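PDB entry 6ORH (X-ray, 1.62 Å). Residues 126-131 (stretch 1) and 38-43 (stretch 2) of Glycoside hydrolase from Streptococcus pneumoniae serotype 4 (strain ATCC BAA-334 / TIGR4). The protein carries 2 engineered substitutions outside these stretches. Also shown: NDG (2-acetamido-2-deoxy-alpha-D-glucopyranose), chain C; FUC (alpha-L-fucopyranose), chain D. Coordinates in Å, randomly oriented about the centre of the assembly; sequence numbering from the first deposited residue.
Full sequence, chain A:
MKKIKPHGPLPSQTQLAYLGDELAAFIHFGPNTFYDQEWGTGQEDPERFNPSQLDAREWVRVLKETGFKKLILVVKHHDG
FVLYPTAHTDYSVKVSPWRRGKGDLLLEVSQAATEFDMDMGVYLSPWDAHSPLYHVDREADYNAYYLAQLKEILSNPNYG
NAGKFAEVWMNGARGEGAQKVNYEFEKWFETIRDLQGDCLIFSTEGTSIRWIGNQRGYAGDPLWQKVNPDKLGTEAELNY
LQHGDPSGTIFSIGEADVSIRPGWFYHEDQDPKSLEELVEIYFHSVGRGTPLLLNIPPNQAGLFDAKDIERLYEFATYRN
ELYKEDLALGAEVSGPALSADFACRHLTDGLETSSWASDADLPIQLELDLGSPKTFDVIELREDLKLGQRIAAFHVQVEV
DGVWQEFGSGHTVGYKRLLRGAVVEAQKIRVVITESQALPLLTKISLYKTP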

ATOM      1  N   PRO A 126     -29.122 -11.954  -4.656  1.00 11.78           N
ATOM      2  CA  PRO A 126     -29.689 -12.145  -6.001  1.00 12.35           C
ATOM      3  C   PRO A 126     -29.571 -13.605  -6.461  1.00 12.77           C
ATOM      4  O   PRO A 126     -30.573 -14.168  -6.911  1.00 13.61           O
ATOM      5  CB  PRO A 126     -28.873 -11.163  -6.859  1.00 12.94           C
ATOM      6  CG  PRO A 126     -28.505 -10.090  -5.850  1.00 11.43           C
ATOM      7  CD  PRO A 126     -28.082 -10.903  -4.631  1.00 11.38           C
ATOM      8  N   TRP A 127     -28.365 -14.195  -6.387  1.00 12.80           N
ATOM      9  CA  TRP A 127     -28.262 -15.633  -6.688  1.00 13.72           C
ATOM     10  C   TRP A 127     -29.059 -16.427  -5.649  1.00 13.83           C
ATOM     11  O   TRP A 127     -28.844 -16.266  -4.434  1.00 13.41           O
ATOM     12  CB  TRP A 127     -26.782 -16.054  -6.717  1.00 14.31           C
ATOM     13  CG  TRP A 127     -26.566 -17.528  -6.913  1.00 14.28           C
ATOM     14  CD1 TRP A 127     -27.348 -18.403  -7.605  1.00 16.14           C
ATOM     15  CD2 TRP A 127     -25.493 -18.294  -6.340  1.00 15.55           C
ATOM     16  NE1 TRP A 127     -26.828 -19.672  -7.498  1.00 15.96           N
ATOM     17  CE2 TRP A 127     -25.684 -19.634  -6.748  1.00 15.77           C
ATOM     18  CE3 TRP A 127     -24.365 -17.966  -5.585  1.00 15.27           C
ATOM     19  CZ2 TRP A 127     -24.789 -20.639  -6.376  1.00 16.25           C
ATOM     20  CZ3 TRP A 127     -23.484 -18.960  -5.203  1.00 16.59           C
ATOM     21  CH2 TRP A 127     -23.692 -20.285  -5.614  1.00 18.04           C
ATOM     22  N   ASP A 128     -29.967 -17.299  -6.127  1.00 14.05           N
ATOM     23  CA  ASP A 128     -30.764 -18.120  -5.230  1.00 13.82           C
ATOM     24  C   ASP A 128     -30.672 -19.575  -5.698  1.00 13.99           C
ATOM     25  O   ASP A 128     -31.240 -19.921  -6.745  1.00 15.37           O
ATOM     26  CB  ASP A 128     -32.216 -17.614  -5.232  1.00 14.35           C
ATOM     27  CG  ASP A 128     -33.053 -18.214  -4.128  1.00 15.35           C
ATOM     28  OD1 ASP A 128     -32.924 -19.434  -3.885  1.00 15.45           O
ATOM     29  OD2 ASP A 128     -33.815 -17.456  -3.503  1.00 16.25           O
ATOM     30  N   ALA A 129     -29.952 -20.390  -4.919  1.00 14.81           N
ATOM     31  CA  ALA A 129     -29.684 -21.786  -5.254  1.00 15.55           C
ATOM     32  C   ALA A 129     -30.860 -22.702  -4.902  1.00 17.49           C
ATOM     33  O   ALA A 129     -30.854 -23.865  -5.311  1.00 19.27           O
ATOM     34  CB  ALA A 129     -28.418 -22.245  -4.565  1.00 15.64           C
ATOM     35  N   HIS A 130     -31.858 -22.191  -4.161  1.00 17.96           N
ATOM     36  CA  HIS A 130     -33.047 -22.961  -3.803  1.00 17.52           C
ATOM     37  C   HIS A 130     -34.192 -22.775  -4.796  1.00 17.83           C
ATOM     38  O   HIS A 130     -34.819 -23.752  -5.235  1.00 19.80           O
ATOM     39  CB  HIS A 130     -33.556 -22.605  -2.393  1.00 18.21           C
ATOM     40  CG  HIS A 130     -34.747 -23.442  -2.032  1.00 18.08           C
ATOM     41  ND1 HIS A 130     -36.053 -23.055  -2.282  1.00 18.28           N
ATOM     42  CD2 HIS A 130     -34.816 -24.669  -1.471  1.00 18.44           C
ATOM     43  CE1 HIS A 130     -36.877 -24.020  -1.891  1.00 17.17           C
ATOM     44  NE2 HIS A 130     -36.148 -25.000  -1.378  1.00 18.66           N
ATOM     45  N   SER A 131     -34.508 -21.528  -5.124  1.00 17.46           N
ATOM     46  CA  SER A 131     -35.762 -21.177  -5.767  1.00 17.51           C
ATOM     47  C   SER A 131     -35.921 -21.901  -7.102  1.00 17.35           C
ATOM     48  O   SER A 131     -35.046 -21.805  -7.970  1.00 15.86           O
ATOM     49  CB  SER A 131     -35.795 -19.708  -6.045  1.00 16.25           C
ATOM     50  OG  SER A 131     -36.992 -19.427  -6.751  1.00 17.68           O
TER
HETATM   51  C1  NDG C   1     -15.821 -15.689  -3.432  1.00 14.27           C
HETATM   52  C2  NDG C   1     -16.539 -15.032  -2.245  1.00 15.19           C
HETATM   53  C3  NDG C   1     -17.553 -13.995  -2.737  1.00 13.78           C
HETATM   54  C4  NDG C   1     -16.879 -12.966  -3.696  1.00 13.57           C
HETATM   55  C5  NDG C   1     -16.046 -13.725  -4.757  1.00 15.12           C
HETATM   56  C6  NDG C   1     -15.104 -12.655  -5.356  1.00 17.11           C
HETATM   57  C7  NDG C   1     -16.688 -16.470  -0.245  1.00 17.06           C
HETATM   58  C8  NDG C   1     -17.367 -17.638   0.436  1.00 16.76           C
HETATM   59  O5  NDG C   1     -15.119 -14.640  -4.163  1.00 15.74           O
HETATM   60  O3  NDG C   1     -18.099 -13.333  -1.572  1.00 14.31           O
HETATM   61  O4  NDG C   1     -17.947 -12.330  -4.406  1.00 13.60           O
HETATM   62  O6  NDG C   1     -14.449 -13.204  -6.479  1.00 19.61           O
HETATM   63  O7  NDG C   1     -15.709 -15.931   0.242  1.00 22.85           O
HETATM   64  N2  NDG C   1     -17.172 -16.086  -1.440  1.00 15.54           N
HETATM   65  O1  NDG C   1     -16.750 -16.295  -4.299  1.00 15.29           O
HETATM   66  C1  FUC D   4     -19.461 -13.051  -1.536  1.00 13.43           C
HETATM   67  C2  FUC D   4     -20.376 -14.151  -1.027  1.00 13.78           C
HETATM   68  C3  FUC D   4     -19.929 -14.504   0.388  1.00 13.44           C
HETATM   69  C4  FUC D   4     -20.140 -13.301   1.314  1.00 13.31           C
HETATM   70  C5  FUC D   4     -19.334 -12.112   0.736  1.00 12.79           C
HETATM   71  C6  FUC D   4     -19.615 -10.816   1.474  1.00 12.17           C
HETATM   72  O2  FUC D   4     -20.206 -15.282  -1.900  1.00 13.99           O
HETATM   73  O3  FUC D   4     -20.692 -15.633   0.850  1.00 13.86           O
HETATM   74  O4  FUC D   4     -21.566 -13.019   1.399  1.00 13.59           O
HETATM   75  O5  FUC D   4     -19.621 -11.890  -0.703  1.00 13.18           O
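Stretch 2 38-43: EWGTGQ

Neither stretch forms a regular helix or strand. Both are loop segments, far apart in sequence but touching in the fold. Measured from CA to CA, the runs from Trp127 to His130 and from Trp39 to Gly42 point 45° apart, so the two segments travel in broadly the same direction. The nearest CA atoms across the stretches are those of His130 and Gly42, 4.3 Å apart. No hydrogen bond joins the two stretches. Ala129 O and Thr41 O lie 3.3 Å apart, but both are acceptors and cannot pair.

Gly42 has phi/psi of 91/0, a conformation that suits glycine. A CB here would be jammed against the carbonyl O of Thr41. An ideal CB on Gly42 would also stand 2.9 Å from His130 CA, a clash, and 3.0 Å from Ala129 O. The absence of a side chain therefore permits the close approach.

Stretch 1 has its own internal brace. Asp128 OD1 accepts hydrogen bonds from His130 N at 3.0 Å and from Ser131 N at 2.9 Å. In stretch 2, Gln43 N donates to Thr41 OG1 at 3.1 Å.

The main side-chain contact is aromatic. The CA-to-CB bonds of Trp127 and Trp39 both point toward the other stretch. The edge of Trp127 meets the face of Trp39, with six-membered ring centroids 5.0 Å apart and planes at 75°. Trp127 CZ3 approaches Trp39 CZ3 to 3.7 Å. Trp39 also contacts the bound sugars: at its ring edge, Trp39 NE1 donates a hydrogen bond to FUC O2 at 2.8 Å. Trp39 CZ2 lies 3.3 Å from NDG O1.

Further along, Ala129 CB sits 4.3 Å from Gly40 O. The edge of the His130 ring meets the backbone of Gly42, with CD2 of His130 3.1 Å from Gly42 O. The CA-to-CB bonds of Thr41 and Gln43 point away from stretch 1.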

ATOM      1  N   GLU A  38     -19.420 -22.300   3.934  1.00 18.12           N
ATOM      2  CA  GLU A  38     -19.425 -20.892   3.527  1.00 17.41           C
ATOM      3  C   GLU A  38     -20.525 -20.635   2.507  1.00 16.96           C
ATOM      4  O   GLU A  38     -21.135 -19.559   2.505  1.00 15.94           O
ATOM      5  CB  GLU A  38     -18.044 -20.482   3.012  1.00 17.40           C
ATOM      6  CG  GLU A  38     -17.073 -20.221   4.151  1.00 17.38           C
ATOM      7  CD  GLU A  38     -17.437 -18.938   4.887  1.00 17.84           C
ATOM      8  OE1 GLU A  38     -17.281 -17.864   4.285  1.00 16.63           O
ATOM      9  OE2 GLU A  38     -17.863 -18.995   6.053  1.00 17.47           O
ATOM     10  N   TRP A  39     -20.787 -21.621   1.634  1.00 15.34           N
ATOM     11  CA  TRP A  39     -21.890 -21.526   0.685  1.00 16.12           C
ATOM     12  C   TRP A  39     -22.781 -22.746   0.866  1.00 17.99           C
ATOM     13  O   TRP A  39     -22.261 -23.841   1.105  1.00 21.13           O
ATOM     14  CB  TRP A  39     -21.369 -21.516  -0.761  1.00 16.72           C
ATOM     15  CG  TRP A  39     -20.874 -20.205  -1.294  1.00 15.17           C
ATOM     16  CD1 TRP A  39     -20.693 -19.030  -0.612  1.00 15.80           C
ATOM     17  CD2 TRP A  39     -20.463 -19.951  -2.653  1.00 15.54           C
ATOM     18  NE1 TRP A  39     -20.194 -18.063  -1.452  1.00 16.21           N
ATOM     19  CE2 TRP A  39     -20.054 -18.595  -2.713  1.00 16.23           C
ATOM     20  CE3 TRP A  39     -20.409 -20.731  -3.826  1.00 17.24           C
ATOM     21  CZ2 TRP A  39     -19.592 -18.013  -3.898  1.00 16.66           C
ATOM     22  CZ3 TRP A  39     -19.965 -20.143  -4.995  1.00 17.70           C
ATOM     23  CH2 TRP A  39     -19.572 -18.801  -5.026  1.00 16.54           C
ATOM     24  N   GLY A  40     -24.087 -22.550   0.698  1.00 16.98           N
ATOM     25  CA  GLY A  40     -25.053 -23.635   0.813  1.00 18.47           C
ATOM     26  C   GLY A  40     -25.698 -23.927  -0.539  1.00 20.06           C
ATOM     27  O   GLY A  40     -25.586 -23.124  -1.467  1.00 22.40           O
ATOM     28  N   THR A  41     -26.420 -25.053  -0.634  1.00 18.94           N
ATOM     29  CA  THR A  41     -26.877 -25.519  -1.930  1.00 19.50           C
ATOM     30  C   THR A  41     -28.376 -25.316  -2.107  1.00 19.07           C
ATOM     31  O   THR A  41     -28.889 -25.468  -3.202  1.00 19.90           O
ATOM     32  CB  THR A  41     -26.571 -27.010  -2.093  1.00 22.12           C
ATOM     33  OG1 THR A  41     -27.315 -27.662  -1.068  1.00 21.59           O
ATOM     34  CG2 THR A  41     -25.093 -27.311  -1.972  1.00 24.67           C
ATOM     35  N   GLY A  42     -29.079 -25.018  -1.003  1.00 19.74           N
ATOM     36  CA  GLY A  42     -30.527 -24.917  -0.991  1.00 19.44           C
ATOM     37  C   GLY A  42     -31.156 -26.264  -0.643  1.00 20.55           C
ATOM     38  O   GLY A  42     -32.386 -26.392  -0.615  1.00 22.19           O
ATOM     39  N   GLN A  43     -30.294 -27.264  -0.408  1.00 20.21           N
ATOM     40  CA  GLN A  43     -30.732 -28.589   0.030  1.00 22.34           C
ATOM     41  C   GLN A  43     -30.643 -28.743   1.549  1.00 22.18           C
ATOM     42  O   GLN A  43     -30.966 -29.806   2.085  1.00 21.61           O
ATOM     43  CB  GLN A  43     -29.912 -29.711  -0.627  1.00 24.01           C
ATOM     44  CG  GLN A  43     -30.067 -29.751  -2.135  1.00 29.69           C
ATOM     45  CD  GLN A  43     -29.654 -31.072  -2.740  1.00 39.27           C
ATOM     46  OE1 GLN A  43     -28.813 -31.792  -2.198  1.00 46.19           O
ATOM     47  NE2 GLN A  43     -30.265 -31.411  -3.866  1.00 41.57           N
TER